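Local coordinates for tail spike protein (Acinetobacter phage vB_AbaP_AS12, PDB 6EU4), which probably recognises and depolymerises the capsular polysaccharide of its host, Acinetobacter baumannii, during adsorption, as tailspikes of such phages generally do, at residues A175-I180 with S194-Q199; G210-L215 with G232-D237; H333-L338 with Y359-S364; S348-Q353 with G386-A391. All blocks are in the same frame, centred on the assembly; numbering follows the deposited sequence. Where two conformers were deposited one is given.

Contact 1. Residues A175-I180 with S194-Q199; sequences AIMVAI and SGFTLQ
Met177, present as selenomethionine, reaches toward Phe196 and Leu198 and crosses both at about a right angle. Its CG is anti to the backbone N (chi1 -163°) and the chain stays extended beyond it, so that SE is carried out to Phe196 CE1 at 4.1 Å. The approach to the ring is oblique, SE sitting 5.2 Å from the centroid of the Phe196 ring, a Met-aromatic contact. Phe196 meets it with CG flanked by both its own N and its carbonyl carbon (chi1 59°). Nearer the backbone, Met177 CB rests on Leu198 CD1 at 4.0 Å.

Ile176 and Leu198 instead run alongside each other, head to tail, with Ile176 CG2 lying 4.0 Å from Leu198 CD2. The other branch of Ile176 ends on main chain: CD1 presses against the peptide that follows Leu198, only 3.3 Å from Gln199 N. Gln199 points away, and its NE2 donates to Thr197 OG1 (2.9 Å) with that oxygen in the amide plane; Thr197 OG1 is also bonded to Leu225 O. The main-chain partners of Ile176 and Met177 lie in neighbouring coils, among them Val131 and Gly210, while Phe149 and Ile139 close in on the same apolar cluster. Two walls of one coil thus meet through inward-facing side chains, the apolar interior typical of a parallel beta-helix.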
loop_
_atom_site.group_PDB
_atom_site.type_symbol
_atom_site.label_atom_id
_atom_site.label_comp_id
_atom_site.label_asym_id
_atom_site.label_seq_id
_atom_site.Cartn_x
_atom_site.Cartn_y
_atom_site.Cartn_z
ATOM N N ALA A 175 -2.486 -5.708 35.223
ATOM C CA ALA A 175 -1.675 -5.396 34.059
ATOM C C ALA A 175 -0.237 -5.203 34.516
ATOM O O ALA A 175 0.029 -5.054 35.710
ATOM C CB ALA A 175 -2.169 -4.135 33.353
ATOM N N ILE A 176 0.698 -5.241 33.569
ATOM C CA ILE A 176 2.103 -4.991 33.893
ATOM C C ILE A 176 2.408 -3.509 33.850
ATOM O O ILE A 176 3.017 -2.956 34.775
ATOM C CB ILE A 176 3.038 -5.775 32.945
ATOM C CG1 ILE A 176 2.672 -7.259 32.963
ATOM C CG2 ILE A 176 4.486 -5.574 33.359
ATOM C CD1 ILE A 176 3.418 -8.074 31.926
HETATM N N MSE A 177 1.975 -2.864 32.777
HETATM C CA MSE A 177 2.144 -1.431 32.588
HETATM C C MSE A 177 0.799 -0.816 32.175
HETATM O O MSE A 177 0.018 -1.441 31.449
HETATM C CB MSE A 177 3.242 -1.164 31.532
HETATM C CG MSE A 177 3.795 0.200 31.528
HETATM SE SE MSE A 177 5.361 0.222 30.313
HETATM C CE MSE A 177 6.213 1.698 31.146
ATOM N N VAL A 178 0.521 0.391 32.667
ATOM C CA VAL A 178 -0.754 1.069 32.454
ATOM C C VAL A 178 -0.482 2.497 32.003
ATOM O O VAL A 178 0.304 3.207 32.639
ATOM C CB VAL A 178 -1.609 1.086 33.738
ATOM C CG1 VAL A 178 -2.968 1.763 33.497
ATOM C CG2 VAL A 178 -1.786 -0.332 34.278
ATOM N N ALA A 179 -1.141 2.921 30.926
ATOM C CA ALA A 179 -1.099 4.307 30.472
ATOM C C ALA A 179 -2.282 5.053 31.082
ATOM O O ALA A 179 -3.428 4.619 30.931
ATOM C CB ALA A 179 -1.172 4.386 28.945
ATOM N N ILE A 180 -2.005 6.160 31.762
ATOM C CA ILE A 180 -3.028 6.950 32.452
ATOM C C ILE A 180 -2.893 8.423 32.063
ATOM O O ILE A 180 -1.802 8.995 32.203
ATOM C CB ILE A 180 -2.913 6.792 33.982
ATOM C CG1 ILE A 180 -2.958 5.320 34.381
ATOM C CG2 ILE A 180 -3.986 7.624 34.694
ATOM C CD1 ILE A 180 -2.897 5.040 35.919
ATOM N N SER A 194 10.533 2.398 23.868
ATOM C CA SER A 194 11.230 1.495 22.959
ATOM C C SER A 194 12.164 0.535 23.678
ATOM O O SER A 194 12.851 0.918 24.630
ATOM C CB SER A 194 12.045 2.260 21.915
ATOM O OG SER A 194 13.016 3.073 22.515
ATOM N N GLY A 195 12.213 -0.697 23.172
ATOM C CA GLY A 195 13.344 -1.571 23.447
ATOM C C GLY A 195 13.287 -2.342 24.742
ATOM O O GLY A 195 14.312 -2.455 25.441
ATOM N N PHE A 196 12.123 -2.888 25.095
ATOM C CA PHE A 196 12.033 -3.645 26.340
ATOM C C PHE A 196 10.851 -4.600 26.291
ATOM O O PHE A 196 10.036 -4.576 25.364
ATOM C CB PHE A 196 11.936 -2.721 27.560
ATOM C CG PHE A 196 10.756 -1.791 27.550
ATOM C CD1 PHE A 196 9.543 -2.194 28.060
ATOM C CD2 PHE A 196 10.880 -0.491 27.066
ATOM C CE1 PHE A 196 8.463 -1.330 28.078
ATOM C CE2 PHE A 196 9.810 0.375 27.077
ATOM C CZ PHE A 196 8.595 -0.046 27.591
ATOM N N THR A 197 10.784 -5.470 27.300
ATOM C CA THR A 197 9.745 -6.478 27.387
ATOM C C THR A 197 8.901 -6.272 28.642
ATOM O O THR A 197 9.361 -5.710 29.642
ATOM C CB THR A 197 10.364 -7.887 27.373
ATOM O OG1 THR A 197 9.330 -8.873 27.393
ATOM C CG2 THR A 197 11.274 -8.099 28.607
ATOM N N LEU A 198 7.649 -6.714 28.556
ATOM C CA LEU A 198 6.694 -6.728 29.663
ATOM C C LEU A 198 6.203 -8.162 29.773
ATOM O O LEU A 198 5.564 -8.662 28.839
ATOM C CB LEU A 198 5.503 -5.798 29.393
ATOM C CG LEU A 198 5.811 -4.330 29.128
ATOM C CD1 LEU A 198 4.562 -3.601 28.646
ATOM C CD2 LEU A 198 6.340 -3.702 30.386
ATOM N N GLN A 199 6.506 -8.835 30.876
ATOM C CA GLN A 199 6.109 -10.230 31.023
ATOM C C GLN A 199 5.608 -10.508 32.428
ATOM O O GLN A 199 6.092 -9.929 33.401
ATOM C CB GLN A 199 7.287 -11.182 30.727
ATOM C CG GLN A 199 7.898 -10.974 29.359
ATOM C CD GLN A 199 8.969 -11.996 29.035
ATOM O OE1 GLN A 199 9.009 -13.089 29.624
ATOM N NE2 GLN A 199 9.854 -11.645 28.104
#

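Contact 2. Residues G210-L215 with G232-D237; sequences GLYAPL and GIKSVD
The Tyr212 ring has Pro214 folded over one face, with Pro214 CD 3.7 Å above its plane and over its centre. Lys234 crosses the ring obliquely on the neighbouring strand, its CB 4.1 Å from Tyr212 CD1. As bridge partners, Tyr212 and Lys234 leave the sheet on the same side, and CG anti to the backbone N in both lays the lysine chain past Tyr212 CD1; Leu211 and Ile233 share the other side. The rest of the lysine is fully extended and takes NZ to a salt bridge with Glu231.

Beneath these groups runs a parallel ladder between strands 211-212 and 233-234, which belong to successive coils of the parallel beta-helix. Leu211 N donates to Gly232 O, Lys234 N to Leu211 O (3.0 Å), and Ala213 N to Lys234 O, all nearly along the C=O axes. After Lys234 the regular pattern breaks, and a side chain takes over: Ser235 OG, anti to its own N, donates to Ala213 O at 2.8 Å. Pro214 O then accepts twice. Asp237 N comes almost straight down the C=O axis (176°), whereas Val236 N lies on a lone pair in the carbonyl plane (123°).

At the far end Leu215 CD2 packs on Asp237 CB at 3.9 Å. Asp237 OD2 is hydrogen-bonded to Tyr187 OH and Trp264 NE1. Two such partners around a buried carboxylate are consistent with its being ionised, and suggest that its charge is spread over neutral donors.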
loop_
_atom_site.group_PDB
_atom_site.type_symbol
_atom_site.label_atom_id
_atom_site.label_comp_id
_atom_site.label_asym_id
_atom_site.label_seq_id
_atom_site.Cartn_x
_atom_site.Cartn_y
_atom_site.Cartn_z
ATOM N N GLY A 210 -0.686 -7.326 29.396
ATOM C CA GLY A 210 0.640 -6.778 29.300
ATOM C C GLY A 210 0.686 -5.264 29.433
ATOM O O GLY A 210 1.178 -4.711 30.425
ATOM N N LEU A 211 0.148 -4.584 28.429
ATOM C CA LEU A 211 0.031 -3.130 28.421
ATOM C C LEU A 211 -1.443 -2.774 28.347
ATOM O O LEU A 211 -2.095 -3.039 27.330
ATOM C CB LEU A 211 0.799 -2.535 27.244
ATOM C CG LEU A 211 0.603 -1.034 27.026
ATOM C CD1 LEU A 211 1.129 -0.217 28.202
ATOM C CD2 LEU A 211 1.240 -0.567 25.711
ATOM N N TYR A 212 -1.967 -2.175 29.417
ATOM C CA TYR A 212 -3.325 -1.649 29.434
ATOM C C TYR A 212 -3.209 -0.151 29.175
ATOM O O TYR A 212 -2.755 0.610 30.036
ATOM C CB TYR A 212 -4.047 -1.942 30.745
ATOM C CG TYR A 212 -5.487 -1.480 30.706
ATOM C CD1 TYR A 212 -6.313 -1.834 29.652
ATOM C CD2 TYR A 212 -6.009 -0.655 31.692
ATOM C CE1 TYR A 212 -7.621 -1.407 29.587
ATOM C CE2 TYR A 212 -7.325 -0.219 31.637
ATOM C CZ TYR A 212 -8.125 -0.598 30.580
ATOM O OH TYR A 212 -9.438 -0.179 30.506
ATOM N N ALA A 213 -3.605 0.260 27.987
ATOM C CA ALA A 213 -3.421 1.635 27.519
ATOM C C ALA A 213 -4.752 2.129 26.979
ATOM O O ALA A 213 -4.925 2.302 25.765
ATOM C CB ALA A 213 -2.320 1.704 26.464
ATOM N N PRO A 214 -5.723 2.364 27.861
ATOM C CA PRO A 214 -7.093 2.577 27.373
ATOM C C PRO A 214 -7.225 3.821 26.507
ATOM O O PRO A 214 -7.864 3.763 25.448
ATOM C CB PRO A 214 -7.920 2.677 28.661
ATOM C CG PRO A 214 -6.922 2.949 29.769
ATOM C CD PRO A 214 -5.656 2.254 29.325
ATOM N N LEU A 215 -6.636 4.940 26.925
ATOM C CA LEU A 215 -6.789 6.240 26.261
ATOM C C LEU A 215 -5.386 6.753 25.935
ATOM O O LEU A 215 -4.680 7.232 26.829
ATOM C CB LEU A 215 -7.549 7.230 27.156
ATOM C CG LEU A 215 -8.863 6.743 27.787
ATOM C CD1 LEU A 215 -9.439 7.795 28.730
ATOM C CD2 LEU A 215 -9.884 6.381 26.717
ATOM N N GLY A 232 -2.459 -9.164 25.429
ATOM C CA GLY A 232 -1.173 -8.521 25.243
ATOM C C GLY A 232 -1.201 -7.015 25.404
ATOM O O GLY A 232 -0.672 -6.470 26.379
ATOM N N ILE A 233 -1.786 -6.347 24.413
ATOM C CA ILE A 233 -1.929 -4.895 24.371
ATOM C C ILE A 233 -3.419 -4.591 24.224
ATOM O O ILE A 233 -4.092 -5.150 23.348
ATOM C CB ILE A 233 -1.100 -4.285 23.227
ATOM C CG1 ILE A 233 0.399 -4.540 23.474
ATOM C CG2 ILE A 233 -1.386 -2.777 23.098
ATOM C CD1 ILE A 233 1.268 -4.206 22.314
ATOM N N LYS A 234 -3.938 -3.728 25.095
ATOM C CA LYS A 234 -5.375 -3.512 25.209
ATOM C C LYS A 234 -5.683 -2.025 25.343
ATOM O O LYS A 234 -5.201 -1.378 26.275
ATOM C CB LYS A 234 -5.899 -4.276 26.412
ATOM C CG LYS A 234 -7.388 -4.275 26.547
ATOM C CD LYS A 234 -7.804 -5.215 27.668
ATOM C CE LYS A 234 -9.282 -5.503 27.623
ATOM N NZ LYS A 234 -9.671 -6.481 28.710
ATOM N N SER A 235 -6.523 -1.505 24.448
ATOM C CA SER A 235 -6.810 -0.081 24.374
ATOM C C SER A 235 -8.282 0.115 24.022
ATOM O O SER A 235 -8.933 -0.778 23.467
ATOM C CB SER A 235 -5.889 0.586 23.338
ATOM O OG SER A 235 -6.096 1.985 23.229
ATOM N N VAL A 236 -8.790 1.305 24.345
ATOM C CA VAL A 236 -10.173 1.705 24.071
ATOM C C VAL A 236 -10.247 2.770 22.979
ATOM O O VAL A 236 -11.088 2.699 22.074
ATOM C CB VAL A 236 -10.855 2.220 25.358
ATOM C CG1 VAL A 236 -12.224 2.776 25.056
ATOM C CG2 VAL A 236 -10.953 1.128 26.426
ATOM N N ASP A 237 -9.416 3.806 23.092
ATOM C CA ASP A 237 -9.453 4.973 22.214
ATOM C C ASP A 237 -7.995 5.380 22.039
ATOM O O ASP A 237 -7.386 5.932 22.963
ATOM C CB ASP A 237 -10.295 6.098 22.818
ATOM C CG ASP A 237 -10.425 7.326 21.905
ATOM O OD1 ASP A 237 -9.546 7.595 21.067
ATOM O OD2 ASP A 237 -11.424 8.064 22.072
#

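Contact 3. Residues H333-L338 with Y359-S364; sequences HAQNFL and YKPATS
Where a corner of the parallel beta-helix meets a loop between the strands 351-355 and 371-376, the join is made by two aromatic side chains and a glutamine. His333 has CG anti to its carbonyl carbon and beside the backbone N (chi1 -65°), and Tyr359 takes up the same conformation from the loop. These torsions turn the rings toward each other, and they meet at their edges without stacking, planes at 67°. Their polar edges touch through a hydrogen bond between His333 ND1 and Tyr359 OH of 2.8 Å, in which either atom could be the donor. His333 CB also touches the tyrosine rim, 3.7 Å from Tyr359 CE2. A second bond, to Gly308 N, grips Tyr359 OH, and the His333 ring stacks on that of Tyr356.

Gln335 works differently. Its CG is anti to the backbone N (chi1 -173°) and the chain remains extended; the side chain crosses Pro361 at about a right angle, its amide end against the proline ring, Gln335 CD 3.8 Å from Pro361 CD. The amide is held there by NE2, which is bonded to Asn368 OD1 and Asn369 O.

Between the two backbones, water replaces direct bonding. One water donates to Ala334 O and accepts from Tyr359 N at 3.0 Å; the other spends both protons, donating to Gln335 O at 2.7 Å and to Tyr359 O at 2.8 Å.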
loop_
_atom_site.group_PDB
_atom_site.type_symbol
_atom_site.label_atom_id
_atom_site.label_comp_id
_atom_site.label_asym_id
_atom_site.label_seq_id
_atom_site.Cartn_x
_atom_site.Cartn_y
_atom_site.Cartn_z
ATOM N N HIS A 333 -5.417 -22.168 13.499
ATOM C CA HIS A 333 -6.606 -22.980 13.764
ATOM C C HIS A 333 -7.692 -22.011 14.237
ATOM O O HIS A 333 -7.708 -21.592 15.403
ATOM C CB HIS A 333 -6.329 -24.060 14.802
ATOM C CG HIS A 333 -5.338 -25.082 14.356
ATOM N ND1 HIS A 333 -5.704 -26.306 13.836
ATOM C CD2 HIS A 333 -3.985 -25.061 14.353
ATOM C CE1 HIS A 333 -4.616 -26.995 13.536
ATOM N NE2 HIS A 333 -3.559 -26.257 13.830
ATOM N N ALA A 334 -8.615 -21.672 13.343
ATOM C CA ALA A 334 -9.646 -20.697 13.663
ATOM C C ALA A 334 -10.893 -20.955 12.834
ATOM O O ALA A 334 -10.833 -21.519 11.747
ATOM C CB ALA A 334 -9.155 -19.277 13.395
ATOM N N GLN A 335 -12.034 -20.501 13.352
ATOM C CA GLN A 335 -13.272 -20.628 12.593
ATOM C C GLN A 335 -13.301 -19.665 11.414
ATOM O O GLN A 335 -13.804 -20.012 10.342
ATOM C CB GLN A 335 -14.474 -20.394 13.497
ATOM C CG GLN A 335 -15.798 -20.679 12.800
ATOM C CD GLN A 335 -16.974 -20.395 13.716
ATOM O OE1 GLN A 335 -16.996 -20.851 14.858
ATOM N NE2 GLN A 335 -17.928 -19.610 13.237
ATOM N N ASN A 336 -12.796 -18.450 11.596
ATOM C CA ASN A 336 -12.662 -17.490 10.509
ATOM C C ASN A 336 -11.218 -17.035 10.404
ATOM O O ASN A 336 -10.516 -16.923 11.413
ATOM C CB ASN A 336 -13.500 -16.208 10.709
ATOM C CG ASN A 336 -14.988 -16.448 10.993
ATOM O OD1 ASN A 336 -15.548 -15.772 11.857
ATOM N ND2 ASN A 336 -15.639 -17.340 10.255
ATOM N N PHE A 337 -10.796 -16.728 9.179
ATOM C CA PHE A 337 -9.559 -15.985 8.981
ATOM C C PHE A 337 -9.806 -14.516 9.290
ATOM O O PHE A 337 -9.132 -13.934 10.142
ATOM C CB PHE A 337 -9.054 -16.193 7.552
ATOM C CG PHE A 337 -7.831 -15.392 7.178
ATOM C CD1 PHE A 337 -6.557 -15.916 7.354
ATOM C CD2 PHE A 337 -7.969 -14.155 6.568
ATOM C CE1 PHE A 337 -5.442 -15.200 6.973
ATOM C CE2 PHE A 337 -6.874 -13.416 6.194
ATOM C CZ PHE A 337 -5.596 -13.943 6.379
ATOM N N LEU A 338 -10.818 -13.933 8.652
ATOM C CA LEU A 338 -11.236 -12.563 8.879
ATOM C C LEU A 338 -12.727 -12.579 9.153
ATOM O O LEU A 338 -13.508 -13.098 8.345
ATOM C CB LEU A 338 -10.942 -11.679 7.676
ATOM C CG LEU A 338 -11.587 -10.277 7.722
ATOM C CD1 LEU A 338 -11.064 -9.463 8.891
ATOM C CD2 LEU A 338 -11.323 -9.570 6.388
ATOM N N TYR A 359 -12.986 -26.109 11.025
ATOM C CA TYR A 359 -13.732 -25.842 12.245
ATOM C C TYR A 359 -15.105 -25.256 11.943
ATOM O O TYR A 359 -15.275 -24.468 11.006
ATOM C CB TYR A 359 -12.937 -24.913 13.154
ATOM C CG TYR A 359 -11.622 -25.528 13.550
ATOM C CD1 TYR A 359 -11.587 -26.539 14.512
ATOM C CD2 TYR A 359 -10.431 -25.130 12.964
ATOM C CE1 TYR A 359 -10.420 -27.113 14.887
ATOM C CE2 TYR A 359 -9.233 -25.718 13.337
ATOM C CZ TYR A 359 -9.251 -26.721 14.299
ATOM O OH TYR A 359 -8.101 -27.343 14.721
ATOM N N LYS A 360 -16.076 -25.638 12.767
ATOM C CA LYS A 360 -17.462 -25.237 12.593
ATOM C C LYS A 360 -18.065 -24.848 13.933
ATOM O O LYS A 360 -17.734 -25.452 14.966
ATOM C CB LYS A 360 -18.303 -26.368 11.979
ATOM C CG LYS A 360 -17.825 -26.788 10.606
ATOM C CD LYS A 360 -18.608 -27.956 10.031
ATOM C CE LYS A 360 -18.074 -28.277 8.660
ATOM N NZ LYS A 360 -18.783 -29.457 8.055
ATOM N N PRO A 361 -18.988 -23.887 13.938
ATOM C CA PRO A 361 -19.719 -23.559 15.163
ATOM C C PRO A 361 -20.752 -24.622 15.489
ATOM O O PRO A 361 -21.244 -25.340 14.619
ATOM C CB PRO A 361 -20.397 -22.226 14.811
ATOM C CG PRO A 361 -20.714 -22.369 13.357
ATOM C CD PRO A 361 -19.490 -23.113 12.783
ATOM N N ALA A 362 -21.102 -24.698 16.774
ATOM C CA ALA A 362 -22.147 -25.627 17.191
ATOM C C ALA A 362 -23.482 -25.273 16.549
ATOM O O ALA A 362 -24.227 -26.160 16.115
ATOM C CB ALA A 362 -22.281 -25.621 18.719
ATOM N N THR A 363 -23.795 -23.981 16.482
ATOM C CA THR A 363 -25.028 -23.484 15.885
ATOM C C THR A 363 -24.677 -22.298 15.013
ATOM O O THR A 363 -24.139 -21.311 15.514
ATOM C CB THR A 363 -26.024 -23.067 16.963
ATOM O OG1 THR A 363 -26.368 -24.218 17.734
ATOM C CG2 THR A 363 -27.282 -22.480 16.335
ATOM N N SER A 364 -24.977 -22.389 13.726
ATOM C CA SER A 364 -24.535 -21.358 12.807
ATOM C C SER A 364 -25.554 -20.227 12.716
ATOM O O SER A 364 -26.733 -20.383 13.046
ATOM C CB SER A 364 -24.278 -21.954 11.425
ATOM O OG SER A 364 -25.490 -22.332 10.787
HETATM O O HOH W 1 -11.925 -23.495 9.994
HETATM O O HOH W 2 -14.472 -22.443 9.249
#

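Contact 4. Residues S348-Q353 with G386-A391; sequences SNFNGQ and GSFGFA
Phe350 and Phe388 lie with ring planes almost parallel, 2° apart, but so far slid that they hardly overlap. The closest touch is Phe350 CB on Phe388 CZ at 3.6 Å, with ring carbon Phe350 CD2 beside Phe388 CE2. Phe350 reaches this place with CG anti to its N, Phe388 with CG anti to its carbonyl carbon.

Parallel pairing of 351-353 with 387-390, strands of successive beta-helix coils, sets the two rings: Ser387 N donates to Phe350 O, Gly352 N to Ser387 O (2.9 Å and nearly straight), and Gly389 N to Gly352 O at 2.7 Å from above the carbonyl plane. Gly389 is the centre of an inverse gamma turn. Further out, Phe337 meets Phe350 edge-to-face, and Phe423 backs Phe388.

The polar side faces the second subunit. Gln353 NE2 donates to Asn351 OD1 at 3.0 Å and is also bonded to Gln292 of that subunit; Asn351 ND2 and Asn349 OD1 both bond to its Asn321, and Gly386 N to its Glu344. A water donates to Gly352 O at 2.8 Å and is hydrogen-bonded to Ser387 OG. The interface is thus polar, mostly amide with one carboxylate accepting from main-chain N-H, while the coil's other side stays aromatic.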
loop_
_atom_site.group_PDB
_atom_site.type_symbol
_atom_site.label_atom_id
_atom_site.label_comp_id
_atom_site.label_asym_id
_atom_site.label_seq_id
_atom_site.Cartn_x
_atom_site.Cartn_y
_atom_site.Cartn_z
ATOM N N SER A 348 -3.614 -6.840 0.768
ATOM C CA SER A 348 -2.812 -6.772 -0.451
ATOM C C SER A 348 -1.557 -7.620 -0.289
ATOM O O SER A 348 -0.759 -7.402 0.633
ATOM C CB SER A 348 -2.442 -5.325 -0.807
ATOM O OG SER A 348 -1.423 -4.810 0.031
ATOM N N ASN A 349 -1.386 -8.586 -1.193
ATOM C CA ASN A 349 -0.185 -9.427 -1.233
ATOM C C ASN A 349 0.067 -10.128 0.102
ATOM O O ASN A 349 1.195 -10.208 0.579
ATOM C CB ASN A 349 1.012 -8.573 -1.653
ATOM C CG ASN A 349 2.142 -9.370 -2.248
ATOM O OD1 ASN A 349 2.088 -10.588 -2.337
ATOM N ND2 ASN A 349 3.192 -8.660 -2.684
ATOM N N PHE A 350 -0.994 -10.674 0.685
ATOM C CA PHE A 350 -0.875 -11.513 1.875
ATOM C C PHE A 350 -0.115 -12.794 1.548
ATOM O O PHE A 350 -0.045 -13.244 0.400
ATOM C CB PHE A 350 -2.262 -11.857 2.438
ATOM C CG PHE A 350 -2.257 -12.188 3.902
ATOM C CD1 PHE A 350 -2.308 -11.177 4.842
ATOM C CD2 PHE A 350 -2.193 -13.510 4.343
ATOM C CE1 PHE A 350 -2.284 -11.445 6.195
ATOM C CE2 PHE A 350 -2.177 -13.793 5.707
ATOM C CZ PHE A 350 -2.216 -12.769 6.633
ATOM N N ASN A 351 0.493 -13.382 2.582
ATOM C CA ASN A 351 1.120 -14.687 2.426
ATOM C C ASN A 351 0.756 -15.458 3.697
ATOM O O ASN A 351 1.355 -15.252 4.764
ATOM C CB ASN A 351 2.623 -14.551 2.190
ATOM C CG ASN A 351 3.312 -15.870 1.914
ATOM O OD1 ASN A 351 2.828 -16.943 2.283
ATOM N ND2 ASN A 351 4.492 -15.794 1.287
ATOM N N GLY A 352 -0.286 -16.278 3.599
ATOM C CA GLY A 352 -0.817 -17.016 4.736
ATOM C C GLY A 352 -0.556 -18.506 4.565
ATOM O O GLY A 352 -0.832 -19.080 3.507
ATOM N N GLN A 353 -0.020 -19.123 5.619
ATOM C CA GLN A 353 0.475 -20.490 5.543
ATOM C C GLN A 353 -0.101 -21.327 6.669
ATOM O O GLN A 353 -0.284 -20.837 7.786
ATOM C CB GLN A 353 2.002 -20.506 5.612
ATOM C CG GLN A 353 2.608 -19.599 4.551
ATOM C CD GLN A 353 4.126 -19.596 4.551
ATOM O OE1 GLN A 353 4.751 -20.363 5.283
ATOM N NE2 GLN A 353 4.729 -18.742 3.716
ATOM N N GLY A 386 -2.076 -11.904 -3.297
ATOM C CA GLY A 386 -1.898 -12.721 -2.121
ATOM C C GLY A 386 -1.966 -14.210 -2.416
ATOM O O GLY A 386 -2.397 -14.666 -3.484
ATOM N N SER A 387 -1.504 -14.953 -1.423
ATOM C CA SER A 387 -1.520 -16.408 -1.435
ATOM C C SER A 387 -2.043 -16.867 -0.084
ATOM O O SER A 387 -1.536 -16.449 0.964
ATOM C CB SER A 387 -0.129 -16.993 -1.710
ATOM O OG SER A 387 0.764 -16.685 -0.670
ATOM N N PHE A 388 -3.073 -17.702 -0.110
ATOM C CA PHE A 388 -3.779 -18.112 1.112
ATOM C C PHE A 388 -3.766 -19.625 1.246
ATOM O O PHE A 388 -4.453 -20.332 0.493
ATOM C CB PHE A 388 -5.199 -17.577 1.106
ATOM C CG PHE A 388 -5.263 -16.080 1.170
ATOM C CD1 PHE A 388 -5.241 -15.325 0.006
ATOM C CD2 PHE A 388 -5.296 -15.426 2.396
ATOM C CE1 PHE A 388 -5.298 -13.945 0.064
ATOM C CE2 PHE A 388 -5.327 -14.059 2.463
ATOM C CZ PHE A 388 -5.318 -13.306 1.299
ATOM N N GLY A 389 -3.015 -20.098 2.237
ATOM C CA GLY A 389 -2.766 -21.508 2.441
ATOM C C GLY A 389 -3.881 -22.209 3.194
ATOM O O GLY A 389 -3.615 -22.921 4.168
ATOM N N PHE A 390 -5.132 -22.037 2.743
ATOM C CA PHE A 390 -6.250 -22.773 3.319
ATOM C C PHE A 390 -6.089 -24.242 2.928
ATOM O O PHE A 390 -6.056 -24.568 1.737
ATOM C CB PHE A 390 -7.573 -22.218 2.794
ATOM C CG PHE A 390 -7.768 -20.736 3.056
ATOM C CD1 PHE A 390 -7.485 -20.186 4.299
ATOM C CD2 PHE A 390 -8.240 -19.913 2.060
ATOM C CE1 PHE A 390 -7.655 -18.828 4.529
ATOM C CE2 PHE A 390 -8.419 -18.571 2.266
ATOM C CZ PHE A 390 -8.119 -18.009 3.489
ATOM N N ALA A 391 -5.959 -25.127 3.921
ATOM C CA ALA A 391 -5.487 -26.480 3.637
ATOM C C ALA A 391 -6.518 -27.323 2.908
ATOM O O ALA A 391 -6.134 -28.245 2.172
ATOM C CB ALA A 391 -5.077 -27.184 4.936
HETATM O O HOH W 3 0.601 -19.226 1.102
#

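Overall arrangement
All four contacts belong to the parallel beta-helix in the middle of the chain and are spread along its length. Contacts 1 and 2 are neighbours, centres 10 Å apart, joined where strand 175-179 pairs with strand 211-212. Contacts 3 and 4, with centres 18 Å apart, lie several coils further on, centres about 27 to 33 Å from those of the first pair, and meet where Phe337 packs on Phe350, Phe388 and Phe390. Their segments interleave along the chain, whereas contacts 1 and 2 come in series before them. Contact 3 lies at the surface; contact 4 alone reaches another subunit, so the same helix provides both its own core and trimer interface.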